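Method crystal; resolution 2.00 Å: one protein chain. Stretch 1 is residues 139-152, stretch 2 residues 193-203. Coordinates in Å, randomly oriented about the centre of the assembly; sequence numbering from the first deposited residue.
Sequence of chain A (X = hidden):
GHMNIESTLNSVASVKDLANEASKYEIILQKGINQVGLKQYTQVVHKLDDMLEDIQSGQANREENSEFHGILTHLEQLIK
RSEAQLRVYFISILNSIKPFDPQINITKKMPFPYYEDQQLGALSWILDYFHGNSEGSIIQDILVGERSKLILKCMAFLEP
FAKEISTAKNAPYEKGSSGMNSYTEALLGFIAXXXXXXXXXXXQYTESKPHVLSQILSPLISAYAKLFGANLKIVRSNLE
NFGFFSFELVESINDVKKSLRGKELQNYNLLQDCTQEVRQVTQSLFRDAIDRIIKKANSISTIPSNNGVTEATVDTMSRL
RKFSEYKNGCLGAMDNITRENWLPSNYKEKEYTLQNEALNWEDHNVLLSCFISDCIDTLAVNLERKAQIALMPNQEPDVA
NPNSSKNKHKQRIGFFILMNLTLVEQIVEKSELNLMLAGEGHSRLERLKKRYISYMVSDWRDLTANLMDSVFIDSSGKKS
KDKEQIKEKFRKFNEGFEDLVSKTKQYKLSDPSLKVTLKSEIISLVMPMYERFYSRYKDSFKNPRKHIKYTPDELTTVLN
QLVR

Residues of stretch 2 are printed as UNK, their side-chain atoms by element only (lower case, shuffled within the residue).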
# COMPACT_ATOMS: atom_id res chain seq x y z
N ILE A 139 27.15 -6.39 -35.42
CA ILE A 139 27.91 -5.87 -34.28
C ILE A 139 26.94 -5.42 -33.18
O ILE A 139 27.28 -5.45 -31.99
CB ILE A 139 28.85 -4.70 -34.72
CG1 ILE A 139 29.82 -4.37 -33.59
CG2 ILE A 139 28.05 -3.47 -35.10
CD1 ILE A 139 30.78 -5.49 -33.28
N GLN A 140 25.73 -5.05 -33.56
CA GLN A 140 24.74 -4.64 -32.56
C GLN A 140 24.33 -5.86 -31.71
O GLN A 140 24.22 -5.75 -30.49
CB GLN A 140 23.51 -4.04 -33.25
CG GLN A 140 22.49 -3.47 -32.28
CD GLN A 140 21.33 -2.81 -33.00
OE1 GLN A 140 21.52 -1.97 -33.87
NE2 GLN A 140 20.10 -3.20 -32.64
N ASP A 141 24.12 -7.01 -32.36
CA ASP A 141 23.75 -8.23 -31.64
C ASP A 141 24.87 -8.65 -30.67
O ASP A 141 24.59 -9.16 -29.58
CB ASP A 141 23.46 -9.39 -32.60
CG ASP A 141 22.20 -9.16 -33.43
OD1 ASP A 141 21.24 -8.53 -32.93
OD2 ASP A 141 22.15 -9.64 -34.58
N ILE A 142 26.12 -8.43 -31.06
CA ILE A 142 27.26 -8.74 -30.20
C ILE A 142 27.25 -7.81 -28.99
O ILE A 142 27.41 -8.25 -27.85
CB ILE A 142 28.61 -8.60 -30.97
CG1 ILE A 142 28.77 -9.78 -31.92
CG2 ILE A 142 29.79 -8.58 -29.99
CD1 ILE A 142 29.84 -9.59 -32.98
N LEU A 143 27.04 -6.51 -29.24
CA LEU A 143 26.98 -5.54 -28.16
C LEU A 143 25.89 -5.96 -27.18
O LEU A 143 26.13 -6.14 -25.99
CB LEU A 143 26.67 -4.14 -28.69
CG LEU A 143 26.41 -3.04 -27.64
CD1 LEU A 143 27.63 -2.87 -26.74
CD2 LEU A 143 26.09 -1.71 -28.33
N VAL A 144 24.67 -6.11 -27.70
CA VAL A 144 23.52 -6.50 -26.88
C VAL A 144 23.77 -7.79 -26.12
O VAL A 144 23.52 -7.87 -24.92
CB VAL A 144 22.27 -6.69 -27.76
CG1 VAL A 144 21.16 -7.36 -26.97
CG2 VAL A 144 21.81 -5.35 -28.29
N GLY A 145 24.27 -8.80 -26.83
CA GLY A 145 24.53 -10.09 -26.22
C GLY A 145 25.52 -10.02 -25.07
O GLY A 145 25.28 -10.60 -24.01
N GLU A 146 26.62 -9.31 -25.26
CA GLU A 146 27.64 -9.21 -24.22
C GLU A 146 27.16 -8.43 -22.99
O GLU A 146 27.42 -8.82 -21.86
CB GLU A 146 28.91 -8.57 -24.77
CG GLU A 146 29.66 -9.42 -25.79
CD GLU A 146 29.93 -10.84 -25.29
OE1 GLU A 146 30.55 -11.00 -24.22
OE2 GLU A 146 29.51 -11.79 -25.97
N ARG A 147 26.46 -7.32 -23.22
CA ARG A 147 25.96 -6.51 -22.12
C ARG A 147 24.90 -7.22 -21.29
O ARG A 147 24.98 -7.24 -20.06
CB ARG A 147 25.39 -5.19 -22.65
CG ARG A 147 26.45 -4.21 -23.15
CD ARG A 147 27.40 -3.81 -22.02
NE ARG A 147 26.67 -3.30 -20.87
CZ ARG A 147 27.21 -3.06 -19.68
NH1 ARG A 147 28.51 -3.29 -19.48
NH2 ARG A 147 26.46 -2.60 -18.69
N SER A 148 23.90 -7.82 -21.94
CA SER A 148 22.85 -8.49 -21.19
C SER A 148 23.38 -9.70 -20.43
O SER A 148 22.85 -10.05 -19.38
CB SER A 148 21.69 -8.89 -22.12
OG SER A 148 22.11 -9.76 -23.15
N LYS A 149 24.43 -10.34 -20.94
CA LYS A 149 24.99 -11.48 -20.23
C LYS A 149 25.68 -11.02 -18.95
O LYS A 149 25.49 -11.60 -17.89
CB LYS A 149 25.98 -12.24 -21.12
CG LYS A 149 25.32 -13.01 -22.26
CD LYS A 149 26.28 -13.99 -22.93
CE LYS A 149 27.47 -13.30 -23.59
NZ LYS A 149 28.45 -12.77 -22.59
N LEU A 150 26.46 -9.95 -19.07
CA LEU A 150 27.18 -9.39 -17.93
C LEU A 150 26.21 -8.98 -16.82
O LEU A 150 26.37 -9.37 -15.66
CB LEU A 150 27.98 -8.16 -18.38
CG LEU A 150 29.16 -7.65 -17.55
CD1 LEU A 150 29.41 -6.19 -17.90
CD2 LEU A 150 28.90 -7.78 -16.06
N ILE A 151 25.21 -8.18 -17.18
CA ILE A 151 24.23 -7.69 -16.22
C ILE A 151 23.43 -8.82 -15.57
O ILE A 151 23.17 -8.78 -14.36
CB ILE A 151 23.25 -6.70 -16.89
CG1 ILE A 151 24.04 -5.51 -17.44
CG2 ILE A 151 22.21 -6.22 -15.87
CD1 ILE A 151 23.21 -4.54 -18.26
N LEU A 152 23.04 -9.81 -16.35
CA LEU A 152 22.29 -10.93 -15.80
C LEU A 152 23.11 -11.65 -14.72
O LEU A 152 22.56 -12.12 -13.73
CB LEU A 152 21.89 -11.89 -16.91
CG LEU A 152 20.78 -11.36 -17.83
CD1 LEU A 152 20.57 -12.32 -18.99
CD2 LEU A 152 19.48 -11.20 -17.02
N UNK A 193 22.33 3.15 -16.08
CA UNK A 193 23.68 3.07 -16.65
C UNK A 193 23.70 2.55 -18.09
O UNK A 193 24.60 2.90 -18.85
n UNK A 193 24.51 4.10 -14.24
o UNK A 193 25.29 2.14 -13.46
c UNK A 193 24.57 2.19 -15.76
c UNK A 193 24.82 2.81 -14.38
N UNK A 194 22.75 1.69 -18.47
CA UNK A 194 22.72 1.20 -19.84
C UNK A 194 22.28 2.36 -20.73
O UNK A 194 22.70 2.48 -21.87
c UNK A 194 22.32 -1.36 -19.72
o UNK A 194 24.66 -1.07 -19.46
o UNK A 194 23.99 -2.14 -21.26
c UNK A 194 21.75 0.03 -20.02
c UNK A 194 23.76 -1.54 -20.18
N UNK A 195 21.40 3.21 -20.19
CA UNK A 195 20.94 4.38 -20.93
C UNK A 195 22.12 5.32 -21.19
O UNK A 195 22.26 5.87 -22.29
n UNK A 195 17.56 8.40 -21.62
c UNK A 195 18.39 7.67 -22.64
c UNK A 195 19.45 6.46 -20.73
c UNK A 195 18.84 6.31 -22.11
c UNK A 195 19.86 5.12 -20.13
N UNK A 196 22.98 5.49 -20.19
CA UNK A 196 24.15 6.36 -20.35
C UNK A 196 25.10 5.74 -21.38
O UNK A 196 25.67 6.45 -22.21
o UNK A 196 24.06 7.13 -18.03
c UNK A 196 24.89 6.55 -19.02
N UNK A 197 25.25 4.42 -21.33
CA UNK A 197 26.13 3.71 -22.26
C UNK A 197 25.70 3.90 -23.70
O UNK A 197 26.49 4.32 -24.54
c UNK A 197 27.07 -0.07 -22.48
c UNK A 197 27.16 1.41 -22.80
c UNK A 197 26.17 2.21 -21.94
c UNK A 197 28.57 1.91 -22.54
N UNK A 198 24.44 3.59 -24.00
CA UNK A 198 23.95 3.75 -25.36
C UNK A 198 24.10 5.21 -25.80
O UNK A 198 24.50 5.48 -26.93
c UNK A 198 21.92 3.75 -26.85
c UNK A 198 22.47 3.31 -25.50
c UNK A 198 22.36 1.80 -25.36
N UNK A 199 23.77 6.14 -24.91
CA UNK A 199 23.91 7.55 -25.25
C UNK A 199 25.38 7.88 -25.50
O UNK A 199 25.69 8.71 -26.36
c UNK A 199 23.38 8.44 -24.12
c UNK A 199 21.86 8.51 -24.10
o UNK A 199 21.23 7.99 -25.05
o UNK A 199 21.31 9.08 -23.14
N UNK A 200 26.27 7.24 -24.75
CA UNK A 200 27.70 7.50 -24.92
C UNK A 200 28.26 6.86 -26.20
O UNK A 200 29.14 7.42 -26.85
o UNK A 200 29.00 7.47 -21.45
o UNK A 200 28.18 9.10 -22.68
c UNK A 200 28.52 6.96 -23.73
c UNK A 200 28.56 7.91 -22.54
N UNK A 201 27.74 5.70 -26.55
CA UNK A 201 28.24 4.96 -27.71
C UNK A 201 27.82 5.40 -29.10
O UNK A 201 28.56 5.19 -30.06
c UNK A 201 27.89 3.48 -27.54
c UNK A 201 28.12 1.28 -26.37
c UNK A 201 30.11 2.77 -26.61
c UNK A 201 28.59 2.72 -26.40
N UNK A 202 26.65 6.01 -29.22
CA UNK A 202 26.15 6.43 -30.54
C UNK A 202 26.02 7.94 -30.66
O UNK A 202 26.21 8.66 -29.68
c UNK A 202 24.81 4.31 -30.95
c UNK A 202 25.12 2.35 -32.32
o UNK A 202 24.88 0.18 -31.37
c UNK A 202 25.09 3.73 -32.18
c UNK A 202 24.86 1.54 -31.23
c UNK A 202 24.57 2.10 -30.00
c UNK A 202 24.78 5.81 -30.80
c UNK A 202 24.55 3.48 -29.87
N UNK A 203 25.70 8.39 -31.86
CA UNK A 203 25.49 9.81 -32.10
C UNK A 203 24.18 10.14 -31.39
O UNK A 203 23.38 9.25 -31.12
o UNK A 203 26.64 9.87 -34.23
c UNK A 203 25.40 10.11 -33.60
O HOH W 1 23.16 0.01 -33.42

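Position 193 carries two side-chain carbons, the second bearing one oxygen and one nitrogen: the amide of Asn-193. Its CA-to-CB bond points toward stretch 1, but its CB is still 5.9 Å from Arg-147 NH2.

Position 194 has three carbons in a row, the last bearing two oxygens, both turned to the guanidinium of Arg-147. This is Glu-194. Its CA-to-CB bond runs sideways, and the extra methylene that distinguishes it from an aspartate helps bring the carboxylate nearer. Arg-147 NE donates to Glu-194 OE2 at 2.9 Å and Arg-147 NH2 to Glu-194 OE1 at a very short 2.5 Å, a two-pronged salt bridge. Ile-151 CD1 packs 3.6 Å from Glu-194 CD.

Position 195 is a row of four carbons ending in nitrogen, Lys-195, and position 196 a single carbon with one oxygen, Ser-196. Both point out of reach of stretch 1, where polar groups cost the contact nothing.

Position 197 shows four carbons forked at the second, one methyl covering a face of the Arg-147 guanidinium. It is Leu-197, whose CD2 lies 3.6 Å from Arg-147 NE; the flat guanidinium accepts apolar packing there while its edge serves the carboxylate.

Position 198 has one carbon carrying two more, the beta-branched Val-198. It is buried, but its CA-to-CB bond runs sideways and it makes no contact with stretch 1.

Positions 199 and 200 each have two carbons, the second carrying two oxygens: Asp-199 and Asp-200. Both lie out of reach of stretch 1, and each has an oxygen hydrogen-bonded elsewhere in the structure.

Position 201 again has four carbons forked at the second, on a CA-to-CB bond that points toward stretch 1, and they meet Leu-143. It is Leu-201, whose CD1 is 4.1 Å from Leu-143 CD2, an apolar pairing suited to a buried site.

Position 202 bears one carbon and then a six-carbon ring with an oxygen; the ring approaches Leu-143 and the oxygen reaches a water shared with Gln-140. This is Tyr-202, the first residue to leave helical geometry. Its CE2 is 4.4 Å from Leu-143 CD2, while the water O lies 2.7 Å from Tyr-202 OH and 2.6 Å from Gln-140 OE1. The ring thus offers both apolar surface and a polar tip.

Position 203, one carbon and one oxygen, is Ser-203, exposed and far from stretch 1.

The two helices run nearly antiparallel, at 157°, with axes 12.8 Å apart at closest approach, so long side chains must span the gap. The buried Arg-147–Glu-194 pair neutralizes its charges, Leu-143 provides apolar packing, and the water-mediated link joins Gln-140 to Tyr-202.

Stretch 2 (193-203) NEKSLVDDLYS
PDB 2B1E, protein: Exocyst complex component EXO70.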